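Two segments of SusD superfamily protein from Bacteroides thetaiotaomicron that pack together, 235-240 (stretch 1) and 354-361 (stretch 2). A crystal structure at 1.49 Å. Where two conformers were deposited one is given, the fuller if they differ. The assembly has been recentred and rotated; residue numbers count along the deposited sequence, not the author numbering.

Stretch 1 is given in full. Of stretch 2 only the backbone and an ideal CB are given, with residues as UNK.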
# COMPACT_ATOMS: atom_id res chain seq x y z
N ARG A 235 -10.27 -9.52 -18.44
CA ARG A 235 -11.08 -8.94 -17.36
C ARG A 235 -10.54 -7.60 -16.88
O ARG A 235 -11.27 -6.80 -16.28
CB ARG A 235 -11.19 -9.93 -16.19
CG ARG A 235 -11.98 -11.18 -16.49
CD ARG A 235 -12.00 -12.08 -15.28
NE ARG A 235 -12.73 -13.32 -15.48
CZ ARG A 235 -12.18 -14.51 -15.71
NH1 ARG A 235 -10.86 -14.67 -15.85
NH2 ARG A 235 -12.97 -15.58 -15.82
N TYR A 236 -9.25 -7.37 -17.14
CA TYR A 236 -8.54 -6.15 -16.71
C TYR A 236 -7.71 -5.64 -17.88
O TYR A 236 -7.26 -6.43 -18.71
CB TYR A 236 -7.61 -6.42 -15.50
CG TYR A 236 -8.36 -7.08 -14.36
CD1 TYR A 236 -9.16 -6.34 -13.52
CD2 TYR A 236 -8.33 -8.47 -14.18
CE1 TYR A 236 -9.90 -6.93 -12.52
CE2 TYR A 236 -9.06 -9.07 -13.16
CZ TYR A 236 -9.84 -8.31 -12.34
OH TYR A 236 -10.60 -8.91 -11.35
N GLN A 237 -7.54 -4.32 -17.95
CA GLN A 237 -6.86 -3.64 -19.07
C GLN A 237 -6.06 -2.47 -18.53
O GLN A 237 -6.58 -1.71 -17.71
CB GLN A 237 -7.88 -3.04 -20.07
CG GLN A 237 -8.52 -3.96 -21.05
CD GLN A 237 -9.36 -3.21 -22.07
OE1 GLN A 237 -9.31 -1.96 -22.15
NE2 GLN A 237 -10.13 -3.94 -22.85
N LEU A 238 -4.82 -2.28 -19.01
CA LEU A 238 -4.05 -1.09 -18.68
C LEU A 238 -4.76 0.16 -19.24
O LEU A 238 -5.36 0.12 -20.34
CB LEU A 238 -2.62 -1.19 -19.27
CG LEU A 238 -1.71 -2.21 -18.60
CD1 LEU A 238 -0.42 -2.28 -19.39
CD2 LEU A 238 -1.42 -1.87 -17.13
N TYR A 239 -4.70 1.26 -18.49
CA TYR A 239 -5.25 2.53 -18.97
C TYR A 239 -4.47 3.05 -20.15
O TYR A 239 -3.23 3.03 -20.15
CB TYR A 239 -5.27 3.60 -17.86
CG TYR A 239 -6.06 3.14 -16.64
CD1 TYR A 239 -7.31 2.55 -16.77
CD2 TYR A 239 -5.54 3.29 -15.38
CE1 TYR A 239 -8.01 2.11 -15.68
CE2 TYR A 239 -6.22 2.83 -14.25
CZ TYR A 239 -7.48 2.25 -14.43
OH TYR A 239 -8.19 1.74 -13.37
N SER A 240 -5.18 3.55 -21.14
CA SER A 240 -4.56 4.25 -22.28
C SER A 240 -4.13 5.64 -21.83
O SER A 240 -4.58 6.17 -20.81
CB SER A 240 -5.54 4.41 -23.43
OG SER A 240 -6.58 5.32 -23.07
N UNK A 354 -4.70 -2.78 -5.05
CA UNK A 354 -3.69 -3.14 -6.04
C UNK A 354 -4.31 -3.08 -7.43
O UNK A 354 -5.48 -3.42 -7.62
CB UNK A 354 -3.12 -4.53 -5.76
N UNK A 355 -3.54 -2.59 -8.39
CA UNK A 355 -4.00 -2.48 -9.76
C UNK A 355 -2.96 -2.99 -10.77
O UNK A 355 -1.79 -3.23 -10.45
CB UNK A 355 -4.36 -1.02 -10.07
N UNK A 356 -3.43 -3.16 -11.99
CA UNK A 356 -2.66 -3.87 -13.00
C UNK A 356 -1.30 -3.21 -13.28
O UNK A 356 -0.35 -3.93 -13.56
CB UNK A 356 -3.47 -3.96 -14.29
N UNK A 357 -1.20 -1.88 -13.29
CA UNK A 357 0.10 -1.26 -13.58
C UNK A 357 1.18 -1.76 -12.60
O UNK A 357 2.34 -1.98 -13.01
CB UNK A 357 -0.01 0.26 -13.51
N UNK A 358 0.82 -1.94 -11.33
CA UNK A 358 1.81 -2.41 -10.35
C UNK A 358 2.26 -3.81 -10.72
O UNK A 358 3.44 -4.15 -10.56
CB UNK A 358 1.24 -2.39 -8.93
N UNK A 359 1.33 -4.62 -11.19
CA UNK A 359 1.62 -6.01 -11.54
C UNK A 359 2.62 -6.06 -12.70
O UNK A 359 3.57 -6.83 -12.67
CB UNK A 359 0.33 -6.75 -11.91
N UNK A 360 2.41 -5.24 -13.73
CA UNK A 360 3.37 -5.16 -14.84
C UNK A 360 4.75 -4.70 -14.34
O UNK A 360 5.77 -5.24 -14.77
CB UNK A 360 2.86 -4.20 -15.92
N UNK A 361 4.78 -3.71 -13.46
CA UNK A 361 6.04 -3.19 -12.91
C UNK A 361 6.75 -4.22 -12.03
O UNK A 361 7.97 -4.37 -12.10
CB UNK A 361 5.77 -1.92 -12.10

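Position 354 has extended backbone angles (-153/141), and its ideal CB finds nothing of stretch 1 within 5.5 Å. The contact therefore sets no preference beyond a residue at ease in a strand, where beta-branched side chains do well. The deposited residue is Ile354, which makes no contact across the pair.

At position 355 the backbone is still extended (-134/167), but helical angles begin at the next residue, so this is the N-cap position. Ser, Thr, Asp or Asn would be usual there. CA-to-CB points sideways and the ideal CB has nothing of stretch 1 within 5.5 Å; a long side chain could nevertheless reach the Tyr239 ring. The residue is Arg355, with chi1 at 67° (p) and chi2 and chi3 both t. This extended chain carries NH1 to 4.3 Å from Tyr239 CE2, an oblique approach rather than a stack, and its guanidinium nitrogens are hydrogen-bonded elsewhere in the structure.

Position 356 lies closest to stretch 1 by backbone, its CA 6.5 Å from the CA of Leu238. CA-to-CB points toward stretch 1, and the ideal CB stands 4.1 Å from Leu238 CD2 and 5.0 Å from Tyr236 CB. The nearby carbons favour Leu, Ile or Met. Leu356 is found, with chi1 t and chi2 p. Its CD2 lies against the main chain, 3.7 Å from Leu238 N and 3.8 Å from Gln237 C, and packs 4.1 Å from Tyr236 CB; its CG is 4.0 Å from Leu238 CD2.

At 357 the ideal CB is 4.4 Å from Leu238 CD2 and points sideways, which suits a small residue such as Ala, Ser, Thr or Val. Ser357 places OG 3.8 Å from Leu238 CD2. That methyl offers no hydrogen bond, and OG finds its partner elsewhere in the structure.

Positions 358 and 359 are helical, with no stretch 1 atom within 5.5 Å of either ideal CB, so many residues would serve. They are Glu358 and Val359, neither touching stretch 1.

Position 360, one turn after 356, again points toward stretch 1. Its ideal CB is 5.0 Å from Leu238 CD2, leaving room for a large apolar or aromatic side chain to extend along the leucine; Leu, Met, Phe or Tyr could do so. Tyr360 (chi1 -84°, m) lays one ring face against Leu238: Leu238 CD1 sits 3.8 Å from the centroid of the Tyr360 ring and 10° off its normal, a CH-pi contact.

Position 361 is helical, and its ideal CB has nothing of stretch 1 within 5.5 Å, so any helix-compatible side chain would serve. Leu361 occupies it without contact.

Stretch 2, residues 354-361: IRLSEVYL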
# COMPACT_ATOMS: atom_id res chain seq x y z
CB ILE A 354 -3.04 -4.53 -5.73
CG1 ILE A 354 -1.87 -4.83 -6.67
CG2 ILE A 354 -4.08 -5.63 -5.76
CD1 ILE A 354 -0.88 -5.86 -6.10
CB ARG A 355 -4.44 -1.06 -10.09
CG ARG A 355 -3.36 -0.04 -10.09
CD ARG A 355 -3.94 1.34 -10.39
NE ARG A 355 -2.95 2.40 -10.25
CZ ARG A 355 -2.14 2.90 -11.20
NH1 ARG A 355 -2.28 2.57 -12.49
NH2 ARG A 355 -1.24 3.81 -10.88
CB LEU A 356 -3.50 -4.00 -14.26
CG LEU A 356 -3.06 -5.00 -15.32
CD1 LEU A 356 -2.95 -6.43 -14.74
CD2 LEU A 356 -3.96 -4.95 -16.57
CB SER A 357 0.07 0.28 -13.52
OG SER A 357 -0.56 0.85 -14.65
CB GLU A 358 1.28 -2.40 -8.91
CG GLU A 358 2.29 -2.95 -7.93
CD GLU A 358 1.79 -3.07 -6.52
OE1 GLU A 358 0.81 -2.41 -6.18
OE2 GLU A 358 2.37 -3.86 -5.74
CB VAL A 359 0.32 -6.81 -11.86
CG1 VAL A 359 0.67 -8.21 -12.32
CG2 VAL A 359 -0.61 -6.86 -10.65
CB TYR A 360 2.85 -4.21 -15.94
CG TYR A 360 1.90 -4.82 -16.94
CD1 TYR A 360 0.59 -5.18 -16.59
CD2 TYR A 360 2.31 -5.06 -18.24
CE1 TYR A 360 -0.25 -5.74 -17.53
CE2 TYR A 360 1.48 -5.61 -19.19
CZ TYR A 360 0.19 -5.97 -18.83
OH TYR A 360 -0.62 -6.55 -19.81
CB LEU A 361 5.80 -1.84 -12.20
CG LEU A 361 5.45 -0.70 -13.16
CD1 LEU A 361 4.73 0.42 -12.40
CD2 LEU A 361 6.70 -0.23 -13.98
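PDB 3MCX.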